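Local atomic coordinates of putative sugar binding protein (Salmonella enterica subsp. enterica serovar Typhimurium, PDB entry 3KNZ), a protein that probably binds a carbohydrate derivative, most likely a phosphosugar, through SIS domains related to those of glutamine-fructose-6-phosphate transaminase. Residues 67-72 and 166-170; 194-199 and 321-327; 226-232 and 252-258; 302-306 and 329-333. All coordinates share one frame; numbering follows the deposited sequence.

Contact 1: 67-72 and 166-170; sequences TARTFM and VLNLM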
# COMPACT_ATOMS: atom_id res chain seq x y z
N THR A 67 -8.87 -6.81 4.36
CA THR A 67 -10.13 -7.53 4.18
C THR A 67 -11.22 -7.17 5.21
O THR A 67 -12.40 -7.08 4.85
CB THR A 67 -9.85 -9.06 4.19
OG1 THR A 67 -9.12 -9.41 3.00
CG2 THR A 67 -11.14 -9.87 4.23
N ALA A 68 -10.83 -6.93 6.46
CA ALA A 68 -11.78 -6.60 7.53
C ALA A 68 -12.02 -5.10 7.76
O ALA A 68 -12.89 -4.72 8.56
CB ALA A 68 -11.33 -7.26 8.85
N ARG A 69 -11.27 -4.24 7.08
CA ARG A 69 -11.36 -2.79 7.32
C ARG A 69 -12.80 -2.26 7.34
O ARG A 69 -13.24 -1.69 8.35
CB ARG A 69 -10.52 -2.01 6.30
CG ARG A 69 -10.35 -0.52 6.65
CD ARG A 69 -9.44 0.21 5.65
NE ARG A 69 -10.07 0.37 4.34
CZ ARG A 69 -10.73 1.47 3.95
NH1 ARG A 69 -10.83 2.52 4.76
NH2 ARG A 69 -11.28 1.53 2.75
N THR A 70 -13.53 -2.44 6.25
CA THR A 70 -14.91 -1.94 6.14
C THR A 70 -15.81 -2.42 7.27
O THR A 70 -16.52 -1.63 7.88
CB THR A 70 -15.55 -2.37 4.82
OG1 THR A 70 -14.79 -1.84 3.74
CG2 THR A 70 -16.99 -1.88 4.74
N PHE A 71 -15.78 -3.72 7.53
CA PHE A 71 -16.62 -4.31 8.56
C PHE A 71 -16.30 -3.67 9.90
O PHE A 71 -17.20 -3.38 10.68
CB PHE A 71 -16.40 -5.83 8.63
CG PHE A 71 -17.40 -6.55 9.49
CD1 PHE A 71 -18.66 -6.83 8.99
CD2 PHE A 71 -17.09 -6.93 10.78
CE1 PHE A 71 -19.59 -7.48 9.76
CE2 PHE A 71 -18.02 -7.58 11.55
CZ PHE A 71 -19.28 -7.86 11.04
N MSE A 72 -15.02 -3.43 10.15
CA MSE A 72 -14.62 -2.82 11.41
C MSE A 72 -15.05 -1.37 11.53
O MSE A 72 -15.48 -0.94 12.60
CB MSE A 72 -13.12 -2.90 11.61
CG MSE A 72 -12.62 -4.31 11.77
SE MSE A 72 -11.25 -4.33 13.15
CE MSE A 72 -12.33 -3.64 14.61
N VAL A 166 -9.06 -12.75 9.94
CA VAL A 166 -10.14 -11.90 9.46
C VAL A 166 -11.34 -12.06 10.38
O VAL A 166 -11.99 -11.08 10.72
CB VAL A 166 -10.53 -12.22 8.00
CG1 VAL A 166 -11.82 -11.47 7.62
CG2 VAL A 166 -9.37 -11.88 7.04
N LEU A 167 -11.64 -13.29 10.80
CA LEU A 167 -12.78 -13.50 11.69
C LEU A 167 -12.52 -12.87 13.07
O LEU A 167 -13.41 -12.24 13.64
CB LEU A 167 -13.11 -14.99 11.83
CG LEU A 167 -14.28 -15.29 12.77
CD1 LEU A 167 -15.51 -14.47 12.38
CD2 LEU A 167 -14.60 -16.79 12.81
N ASN A 168 -11.30 -13.04 13.57
CA ASN A 168 -10.90 -12.47 14.86
C ASN A 168 -11.17 -10.96 14.86
O ASN A 168 -11.83 -10.43 15.75
CB ASN A 168 -9.42 -12.75 15.14
CG ASN A 168 -9.09 -12.79 16.62
OD1 ASN A 168 -9.74 -13.49 17.38
ND2 ASN A 168 -8.05 -12.07 17.02
N LEU A 169 -10.67 -10.26 13.83
CA LEU A 169 -10.88 -8.82 13.67
C LEU A 169 -12.36 -8.43 13.63
O LEU A 169 -12.76 -7.41 14.19
CB LEU A 169 -10.21 -8.32 12.39
CG LEU A 169 -8.70 -8.14 12.40
CD1 LEU A 169 -8.13 -8.21 10.99
CD2 LEU A 169 -8.31 -6.83 13.09
N MSE A 170 -13.17 -9.24 12.94
CA MSE A 170 -14.61 -8.98 12.83
C MSE A 170 -15.34 -9.17 14.16
O MSE A 170 -16.28 -8.43 14.47
CB MSE A 170 -15.24 -9.85 11.74
CG MSE A 170 -14.85 -9.45 10.32
SE MSE A 170 -15.64 -10.57 8.98
CE MSE A 170 -15.18 -9.55 7.39

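Contact 2: 194-199 and 321-327; sequences RMEKTF and DEDFAVF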
# COMPACT_ATOMS: atom_id res chain seq x y z
N ARG A 194 -25.43 -15.38 9.37
CA ARG A 194 -24.75 -15.14 8.11
C ARG A 194 -23.35 -15.74 8.08
O ARG A 194 -23.00 -16.43 7.12
CB ARG A 194 -24.72 -13.64 7.80
CG ARG A 194 -26.10 -13.06 7.45
CD ARG A 194 -25.95 -11.80 6.63
NE ARG A 194 -25.74 -10.60 7.43
CZ ARG A 194 -25.00 -9.56 7.04
NH1 ARG A 194 -24.30 -9.59 5.91
NH2 ARG A 194 -24.91 -8.51 7.83
N MSE A 195 -22.57 -15.50 9.13
CA MSE A 195 -21.22 -16.04 9.20
C MSE A 195 -21.28 -17.56 9.15
O MSE A 195 -20.54 -18.19 8.39
CB MSE A 195 -20.51 -15.59 10.48
CG MSE A 195 -20.12 -14.12 10.49
SE MSE A 195 -19.46 -13.56 12.22
CE MSE A 195 -19.20 -11.68 11.88
N GLU A 196 -22.19 -18.12 9.94
CA GLU A 196 -22.39 -19.56 10.02
C GLU A 196 -22.85 -20.13 8.67
O GLU A 196 -22.44 -21.22 8.29
CB GLU A 196 -23.42 -19.86 11.11
CG GLU A 196 -23.72 -21.33 11.31
CD GLU A 196 -24.89 -21.58 12.24
OE1 GLU A 196 -25.79 -20.72 12.36
OE2 GLU A 196 -24.93 -22.66 12.85
N LYS A 197 -23.70 -19.41 7.95
CA LYS A 197 -24.15 -19.91 6.66
C LYS A 197 -22.96 -19.96 5.69
O LYS A 197 -22.78 -20.95 4.98
CB LYS A 197 -25.28 -19.05 6.09
CG LYS A 197 -25.87 -19.60 4.79
CD LYS A 197 -26.97 -18.69 4.25
CE LYS A 197 -27.49 -19.17 2.90
NZ LYS A 197 -28.48 -18.22 2.33
N THR A 198 -22.16 -18.89 5.66
CA THR A 198 -20.98 -18.86 4.80
C THR A 198 -20.02 -20.00 5.17
O THR A 198 -19.55 -20.73 4.30
CB THR A 198 -20.25 -17.49 4.85
OG1 THR A 198 -21.08 -16.47 4.29
CG2 THR A 198 -18.95 -17.53 4.05
N PHE A 199 -19.77 -20.18 6.47
CA PHE A 199 -18.85 -21.23 6.88
C PHE A 199 -19.34 -22.63 6.50
O PHE A 199 -18.55 -23.47 6.07
CB PHE A 199 -18.52 -21.15 8.38
CG PHE A 199 -17.91 -19.83 8.81
CD1 PHE A 199 -17.15 -19.07 7.92
CD2 PHE A 199 -18.02 -19.39 10.12
CE1 PHE A 199 -16.59 -17.87 8.32
CE2 PHE A 199 -17.45 -18.20 10.52
CZ PHE A 199 -16.73 -17.44 9.62
N ASP A 321 -22.36 -13.16 0.47
CA ASP A 321 -22.71 -12.22 1.52
C ASP A 321 -21.83 -10.99 1.30
O ASP A 321 -20.62 -11.12 1.09
CB ASP A 321 -22.43 -12.87 2.87
CG ASP A 321 -22.92 -12.04 4.03
OD1 ASP A 321 -22.42 -10.91 4.22
OD2 ASP A 321 -23.79 -12.54 4.77
N GLU A 322 -22.43 -9.79 1.32
CA GLU A 322 -21.63 -8.58 1.09
C GLU A 322 -20.52 -8.37 2.12
O GLU A 322 -19.55 -7.68 1.85
CB GLU A 322 -22.48 -7.30 0.98
CG GLU A 322 -23.19 -6.87 2.23
CD GLU A 322 -24.46 -7.65 2.48
OE1 GLU A 322 -24.77 -8.54 1.67
OE2 GLU A 322 -25.14 -7.37 3.49
N ASP A 323 -20.65 -8.97 3.30
CA ASP A 323 -19.63 -8.81 4.31
C ASP A 323 -18.75 -10.05 4.43
O ASP A 323 -17.54 -9.94 4.59
CB ASP A 323 -20.27 -8.51 5.67
CG ASP A 323 -21.00 -7.16 5.71
OD1 ASP A 323 -20.42 -6.15 5.26
OD2 ASP A 323 -22.14 -7.12 6.22
N PHE A 324 -19.36 -11.23 4.31
CA PHE A 324 -18.62 -12.46 4.58
C PHE A 324 -18.16 -13.26 3.37
O PHE A 324 -17.50 -14.28 3.53
CB PHE A 324 -19.45 -13.32 5.53
CG PHE A 324 -20.02 -12.54 6.68
CD1 PHE A 324 -19.18 -11.80 7.51
CD2 PHE A 324 -21.38 -12.52 6.93
CE1 PHE A 324 -19.70 -11.05 8.57
CE2 PHE A 324 -21.90 -11.78 7.98
CZ PHE A 324 -21.05 -11.05 8.81
N ALA A 325 -18.46 -12.78 2.17
CA ALA A 325 -18.00 -13.47 0.96
C ALA A 325 -16.46 -13.51 0.92
O ALA A 325 -15.87 -14.28 0.16
CB ALA A 325 -18.55 -12.78 -0.28
N VAL A 326 -15.82 -12.68 1.73
CA VAL A 326 -14.36 -12.67 1.77
C VAL A 326 -13.80 -14.04 2.17
O VAL A 326 -12.71 -14.43 1.75
CB VAL A 326 -13.82 -11.55 2.69
CG1 VAL A 326 -14.26 -10.18 2.18
CG2 VAL A 326 -14.27 -11.77 4.13
N PHE A 327 -14.56 -14.80 2.97
CA PHE A 327 -14.13 -16.13 3.38
C PHE A 327 -14.26 -17.16 2.24
O PHE A 327 -13.66 -18.23 2.30
CB PHE A 327 -14.95 -16.60 4.59
CG PHE A 327 -14.84 -15.72 5.82
CD1 PHE A 327 -13.70 -15.76 6.62
CD2 PHE A 327 -15.88 -14.90 6.20
CE1 PHE A 327 -13.60 -14.97 7.75
CE2 PHE A 327 -15.78 -14.11 7.33
CZ PHE A 327 -14.64 -14.14 8.10
O HOH W 1 -23.67 -15.91 4.84
O HOH W 2 -20.69 -15.38 1.92

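Contact 3: 226-232 and 252-258; sequences IRLTGPA and PVSGYEF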
# COMPACT_ATOMS: atom_id res chain seq x y z
N ILE A 226 1.21 -14.54 -13.38
CA ILE A 226 -0.21 -14.52 -13.15
C ILE A 226 -0.61 -13.21 -12.50
O ILE A 226 0.08 -12.73 -11.61
CB ILE A 226 -0.61 -15.69 -12.23
CG1 ILE A 226 -0.18 -17.02 -12.89
CG2 ILE A 226 -2.10 -15.64 -11.91
CD1 ILE A 226 -0.27 -18.24 -11.98
N ARG A 227 -1.71 -12.64 -12.96
CA ARG A 227 -2.22 -11.40 -12.41
C ARG A 227 -3.64 -11.66 -11.92
O ARG A 227 -4.45 -12.26 -12.64
CB ARG A 227 -2.22 -10.32 -13.48
CG ARG A 227 -0.90 -10.19 -14.25
CD ARG A 227 0.21 -9.58 -13.42
NE ARG A 227 1.47 -9.56 -14.15
CZ ARG A 227 2.56 -8.89 -13.77
NH1 ARG A 227 2.56 -8.15 -12.68
NH2 ARG A 227 3.66 -8.94 -14.51
N LEU A 228 -3.94 -11.22 -10.71
CA LEU A 228 -5.26 -11.40 -10.13
C LEU A 228 -5.91 -10.04 -9.98
O LEU A 228 -5.25 -9.09 -9.59
CB LEU A 228 -5.15 -12.01 -8.73
CG LEU A 228 -4.20 -13.19 -8.58
CD1 LEU A 228 -4.34 -13.76 -7.17
CD2 LEU A 228 -4.51 -14.24 -9.63
N THR A 229 -7.19 -9.94 -10.29
CA THR A 229 -7.89 -8.68 -10.13
C THR A 229 -9.26 -8.91 -9.52
O THR A 229 -9.78 -10.03 -9.52
CB THR A 229 -8.07 -7.91 -11.46
OG1 THR A 229 -8.51 -6.57 -11.19
CG2 THR A 229 -9.08 -8.62 -12.34
N GLY A 230 -9.84 -7.85 -9.00
CA GLY A 230 -11.17 -7.92 -8.41
C GLY A 230 -11.63 -6.56 -7.96
O GLY A 230 -10.84 -5.61 -7.94
N PRO A 231 -12.91 -6.45 -7.60
CA PRO A 231 -13.44 -5.17 -7.15
C PRO A 231 -12.80 -4.77 -5.83
O PRO A 231 -12.22 -5.61 -5.14
CB PRO A 231 -14.94 -5.44 -6.96
CG PRO A 231 -15.04 -6.91 -6.74
CD PRO A 231 -13.93 -7.52 -7.56
N ALA A 232 -12.90 -3.49 -5.50
CA ALA A 232 -12.35 -2.94 -4.26
C ALA A 232 -12.69 -3.81 -3.05
O ALA A 232 -11.83 -4.09 -2.22
CB ALA A 232 -12.87 -1.54 -4.05
N PRO A 252 6.06 -15.11 -10.50
CA PRO A 252 5.40 -13.83 -10.26
C PRO A 252 3.88 -13.84 -10.27
O PRO A 252 3.26 -14.32 -11.22
CB PRO A 252 5.93 -12.94 -11.41
CG PRO A 252 7.12 -13.65 -11.95
CD PRO A 252 6.83 -15.10 -11.75
N VAL A 253 3.31 -13.29 -9.20
CA VAL A 253 1.87 -13.17 -9.07
C VAL A 253 1.53 -11.86 -8.35
O VAL A 253 2.05 -11.59 -7.27
CB VAL A 253 1.25 -14.34 -8.30
CG1 VAL A 253 -0.28 -14.28 -8.36
CG2 VAL A 253 1.76 -15.67 -8.85
N SER A 254 0.66 -11.06 -8.94
CA SER A 254 0.26 -9.80 -8.34
C SER A 254 -1.25 -9.66 -8.36
O SER A 254 -1.93 -10.13 -9.27
CB SER A 254 0.91 -8.63 -9.09
OG SER A 254 2.31 -8.68 -8.96
N GLY A 255 -1.78 -9.02 -7.32
CA GLY A 255 -3.22 -8.80 -7.20
C GLY A 255 -3.54 -7.32 -7.25
O GLY A 255 -3.00 -6.54 -6.46
N TYR A 256 -4.42 -6.92 -8.15
CA TYR A 256 -4.76 -5.52 -8.29
C TYR A 256 -6.24 -5.25 -8.06
O TYR A 256 -7.06 -6.15 -8.23
CB TYR A 256 -4.44 -5.06 -9.72
CG TYR A 256 -3.03 -5.33 -10.17
CD1 TYR A 256 -2.63 -6.60 -10.55
CD2 TYR A 256 -2.09 -4.31 -10.24
CE1 TYR A 256 -1.35 -6.86 -10.97
CE2 TYR A 256 -0.81 -4.55 -10.67
CZ TYR A 256 -0.44 -5.82 -11.03
OH TYR A 256 0.84 -6.07 -11.46
N GLU A 257 -6.56 -4.03 -7.66
CA GLU A 257 -7.95 -3.63 -7.61
C GLU A 257 -8.29 -3.39 -9.09
O GLU A 257 -7.44 -2.93 -9.86
CB GLU A 257 -8.16 -2.39 -6.75
CG GLU A 257 -9.61 -1.90 -6.69
CD GLU A 257 -10.02 -1.04 -7.88
OE1 GLU A 257 -9.20 -0.23 -8.35
OE2 GLU A 257 -11.19 -1.16 -8.33
N PHE A 258 -9.52 -3.71 -9.50
CA PHE A 258 -9.89 -3.64 -10.91
C PHE A 258 -9.52 -2.37 -11.68
O PHE A 258 -8.87 -2.45 -12.72
CB PHE A 258 -11.39 -3.93 -11.11
CG PHE A 258 -11.83 -3.91 -12.55
CD1 PHE A 258 -11.46 -4.92 -13.41
CD2 PHE A 258 -12.60 -2.87 -13.04
CE1 PHE A 258 -11.85 -4.90 -14.73
CE2 PHE A 258 -13.00 -2.86 -14.36
CZ PHE A 258 -12.62 -3.87 -15.20
O HOH W 3 -13.64 -2.00 -7.98

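Contact 4: 302-306 and 329-333; sequences RIGPQ and YIIPL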
# COMPACT_ATOMS: atom_id res chain seq x y z
N ARG A 302 -12.26 -16.55 -14.89
CA ARG A 302 -13.18 -15.76 -14.09
C ARG A 302 -13.86 -16.60 -13.02
O ARG A 302 -14.27 -17.73 -13.27
CB ARG A 302 -14.20 -15.07 -15.01
CG ARG A 302 -13.56 -14.01 -15.92
CD ARG A 302 -14.44 -13.59 -17.09
NE ARG A 302 -15.66 -12.88 -16.69
CZ ARG A 302 -15.74 -11.57 -16.47
NH1 ARG A 302 -14.67 -10.81 -16.58
NH2 ARG A 302 -16.89 -11.02 -16.13
N ILE A 303 -13.97 -16.04 -11.82
CA ILE A 303 -14.56 -16.72 -10.68
C ILE A 303 -15.76 -15.96 -10.17
O ILE A 303 -15.64 -14.82 -9.73
CB ILE A 303 -13.56 -16.83 -9.52
CG1 ILE A 303 -12.32 -17.63 -9.95
CG2 ILE A 303 -14.22 -17.48 -8.31
CD1 ILE A 303 -11.14 -17.49 -8.99
N GLY A 304 -16.93 -16.58 -10.22
CA GLY A 304 -18.15 -15.94 -9.74
C GLY A 304 -19.37 -16.81 -9.93
O GLY A 304 -19.27 -17.89 -10.52
N PRO A 305 -20.52 -16.37 -9.42
CA PRO A 305 -21.77 -17.12 -9.55
C PRO A 305 -22.38 -17.05 -10.95
O PRO A 305 -23.03 -18.01 -11.36
CB PRO A 305 -22.70 -16.44 -8.54
CG PRO A 305 -22.16 -15.09 -8.36
CD PRO A 305 -20.67 -15.19 -8.55
N GLN A 306 -22.18 -15.96 -11.67
CA GLN A 306 -22.77 -15.83 -13.01
C GLN A 306 -21.77 -15.79 -14.16
O GLN A 306 -22.10 -15.39 -15.27
CB GLN A 306 -23.75 -14.65 -13.05
CG GLN A 306 -25.07 -14.99 -12.36
CD GLN A 306 -26.07 -13.85 -12.38
OE1 GLN A 306 -25.92 -12.84 -11.69
NE2 GLN A 306 -27.14 -14.04 -13.15
N TYR A 329 -14.20 -16.28 -1.54
CA TYR A 329 -13.38 -15.98 -2.72
C TYR A 329 -11.86 -16.22 -2.60
O TYR A 329 -11.17 -16.30 -3.62
CB TYR A 329 -13.68 -14.57 -3.24
CG TYR A 329 -15.04 -14.48 -3.91
CD1 TYR A 329 -15.20 -14.83 -5.24
CD2 TYR A 329 -16.16 -14.06 -3.20
CE1 TYR A 329 -16.43 -14.76 -5.86
CE2 TYR A 329 -17.41 -13.99 -3.82
CZ TYR A 329 -17.53 -14.35 -5.15
OH TYR A 329 -18.75 -14.29 -5.78
N ILE A 330 -11.33 -16.36 -1.39
CA ILE A 330 -9.89 -16.64 -1.23
C ILE A 330 -9.58 -18.13 -1.40
O ILE A 330 -8.45 -18.51 -1.70
CB ILE A 330 -9.37 -16.19 0.16
CG1 ILE A 330 -7.85 -16.40 0.29
CG2 ILE A 330 -10.08 -16.95 1.27
CD1 ILE A 330 -7.01 -15.74 -0.82
N ILE A 331 -10.61 -18.96 -1.23
CA ILE A 331 -10.49 -20.42 -1.31
C ILE A 331 -9.98 -20.95 -2.65
O ILE A 331 -9.06 -21.77 -2.68
CB ILE A 331 -11.81 -21.12 -0.87
CG1 ILE A 331 -11.98 -20.96 0.65
CG2 ILE A 331 -11.80 -22.59 -1.25
CD1 ILE A 331 -13.29 -21.42 1.21
N PRO A 332 -10.57 -20.49 -3.77
CA PRO A 332 -10.08 -20.93 -5.08
C PRO A 332 -8.61 -20.58 -5.28
O PRO A 332 -7.84 -21.40 -5.79
CB PRO A 332 -10.95 -20.13 -6.06
CG PRO A 332 -12.17 -19.78 -5.30
CD PRO A 332 -11.74 -19.61 -3.88
N LEU A 333 -8.22 -19.38 -4.85
CA LEU A 333 -6.83 -18.95 -4.97
C LEU A 333 -5.92 -19.82 -4.08
O LEU A 333 -4.81 -20.16 -4.46
CB LEU A 333 -6.70 -17.46 -4.61
CG LEU A 333 -7.61 -16.51 -5.40
CD1 LEU A 333 -7.34 -15.04 -5.04
CD2 LEU A 333 -7.46 -16.72 -6.89

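Contact 1: 67-72 and 166-170
Phe71 and Met170 carry the contact between helix segments 67-72 and 166-170. The selenium of Met170, a selenomethionine, sits over one face of the Phe71 ring, offset toward its rim: SE of Met170 is 4.5 Å from the centroid of the Phe71 ring and 17° off its normal, a Met-aromatic contact. The Met170 chain crosses the Phe71 side chain at about a right angle, and CG of Met170 comes to 3.4 Å from CD2 of Phe71. Phe71 gets there because its CG lies anti to the backbone N (chi1 -169°).

The remaining contacts are mostly apolar. CB of Ala68 nestles 3.9 Å from CB of Leu169. At the preceding residue, CG2 of Thr67 meets CG1 of Val166 at 3.8 Å, while the hydroxyl of Thr67 bonds to Tyr162. The bent chain of Met72, also a selenomethionine, lays its SE 3.9 Å from CD2 of Leu169 and against the carbonyl oxygen of that residue.

Segments 67-72 and 166-170, on helices 59-76 and 161-179, run nearly parallel, 15° apart, and their axes come within 9.3 Å. Phe327 of helix 326-339 packs on Val166 and Met170, Met72 touches strand 80-83, and Leu167 faces helix 15-32.

Contact 2: 194-199 and 321-327
Arg194 reaches from helix 185-215 past the edge of the Phe324 ring into a cluster of acidic side chains. Its CB lies near the plane of the Phe324 ring, 3.4 Å from CE2 of Phe324 at the ring edge. CG and CD then run beside OD2 of Asp321, and a bend at chi3 (-84°) turns the guanidinium toward the acids. One face of that group lies over CE2 of Phe324. At the tip, NH1 of Arg194 is 2.9 Å from OD1 of Asp321 in a salt bridge whose planes are nearly coplanar, though both N-H bonds to this carboxylate are weak. NH1 also donates to OD2 of Asp323 at 3.3 Å, while Glu322 adds only its charge from well out of the guanidinium plane. OD1 of Asp321 meanwhile accepts from the backbone N of Asp323 and of Phe324, the first bond closing an Asx turn and the two together making an Asx motif that orients the carboxylate. The other oxygen of Asp323 pairs with Arg74.

Beyond the ion cluster the contact turns apolar. CG of Met195, a selenomethionine, sits 3.6 Å from the centroid of the Phe324 ring, a CH-pi contact over its face. Phe199 points its edge at the face of Phe327, T-shaped, with ring centroids 5.0 Å apart and planes at 80°. Two waters bind OG1 of Thr198, and one of them accepts from Asp321 N.

Helix 15-32 packs on Phe199 and Met195, while His163 of helix 161-179 and Phe71 of helix 59-76 pack against Phe327 and Asp323 respectively.

Contact 3: 226-232 and 252-258
Arg227 and Tyr256 both carry CG anti to the carbonyl carbon (chi1 -49° and -54°), and a bend at chi2 (-72°) folds the arginine along the sheet toward the tyrosine. NH1 of Arg227 thereby comes to 3.0 Å from OH of Tyr256, a weak bond that is far from straight, and CD of Arg227 lies at the edge of the Tyr256 ring. The stronger partner of this guanidinium is Asp225.

Beneath these side chains the backbones pair in parallel. Leu228 sits at the middle of the ladder: its N donates to Ser254 O and its O accepts from Tyr256 N, each at 2.7 Å and nearly linear. Ile226 N to Pro252 O begins the series, and Phe258 N to Gly230 O at 2.8 Å ends it. On the face that carries Ile226 and Leu228, CG of Leu228 meets CG1 of Val253 at 4.1 Å, against helix 235-249.

At the C-terminal ends of the strands, a water joins Ala232 N to OE2 of Glu257, whose carboxylate caps the helix starting at 258. Strand 225-230, helix 235-249 and strand 253-257 form a beta-alpha-beta crossover, the unit from which the parallel sheet of an SIS-type alpha-beta-alpha fold is built.

Contact 4: 302-306 and 329-333
A strand of the C-terminal parallel sheet, 300-304, is packed here beneath the last modelled helix, 326-339, in the helix-on-sheet layering of an alpha-beta-alpha fold. Ile303 makes most of the contact from the strand, and the helix answers with Tyr329, Pro332 and Leu333. The two elements run in roughly opposite senses, with 145° between the directions of segments 302-304 and 329-333, whose axes come no closer than 9.8 Å, with side chains filling the interval.

Ile303 divides its two branches between helix partners. The longer one leads to CD1, which meets CB of Pro332 at 3.9 Å and CD2 of Leu333 at 4.3 Å. The shorter branch, CG2, is anti to the backbone N (chi1 -60° for CG1) and lies 4.2 Å from CD1 of Tyr329. The Ile303 and Tyr329 side chains slide past each other in opposite directions, so that the tyrosine passes along the strand toward its C-terminal end. At the edge of the Tyr329 ring, near its plane, lie the carbonyl oxygen of Ile303 and CA of Gly304.

Around this pair, Phe318 stacks on the Tyr329 ring, and Ile276 of the adjoining strand 273-278 touches both Ile303 and Leu333. Ile331, from the same helix, packs on Leu202 and Leu205 of helix 185-215. The buried phenol is hydrogen-bonded to Asn320. Where the strand gives way to loop, the OH of Tyr329 rests 3.5 Å from CD of Pro305, the two side chains crossing at about a right angle.

How the contacts relate
From the N terminus, contact 1 closes first, bringing helix 161-179 back onto helix 59-76 within the first SIS domain. Contact 2 opens on the following long helix, 185-215, and closes only near the C terminus, at 321-327. Contact 3 is nested inside that long loop as a short beta-alpha-beta closure in the second sheet. Contact 4 crosses contact 2, since 302-306 lies inside its loop and 329-333 just beyond it. Helix 326-339 therefore serves both contacts 2 and 4. Contacts 1 and 2 touch where Thr67 meets Val326 and Met170 meets Phe327, and contacts 3 and 4 through Leu228 and Leu333, so the terminal helix ties the first domain to the second sheet.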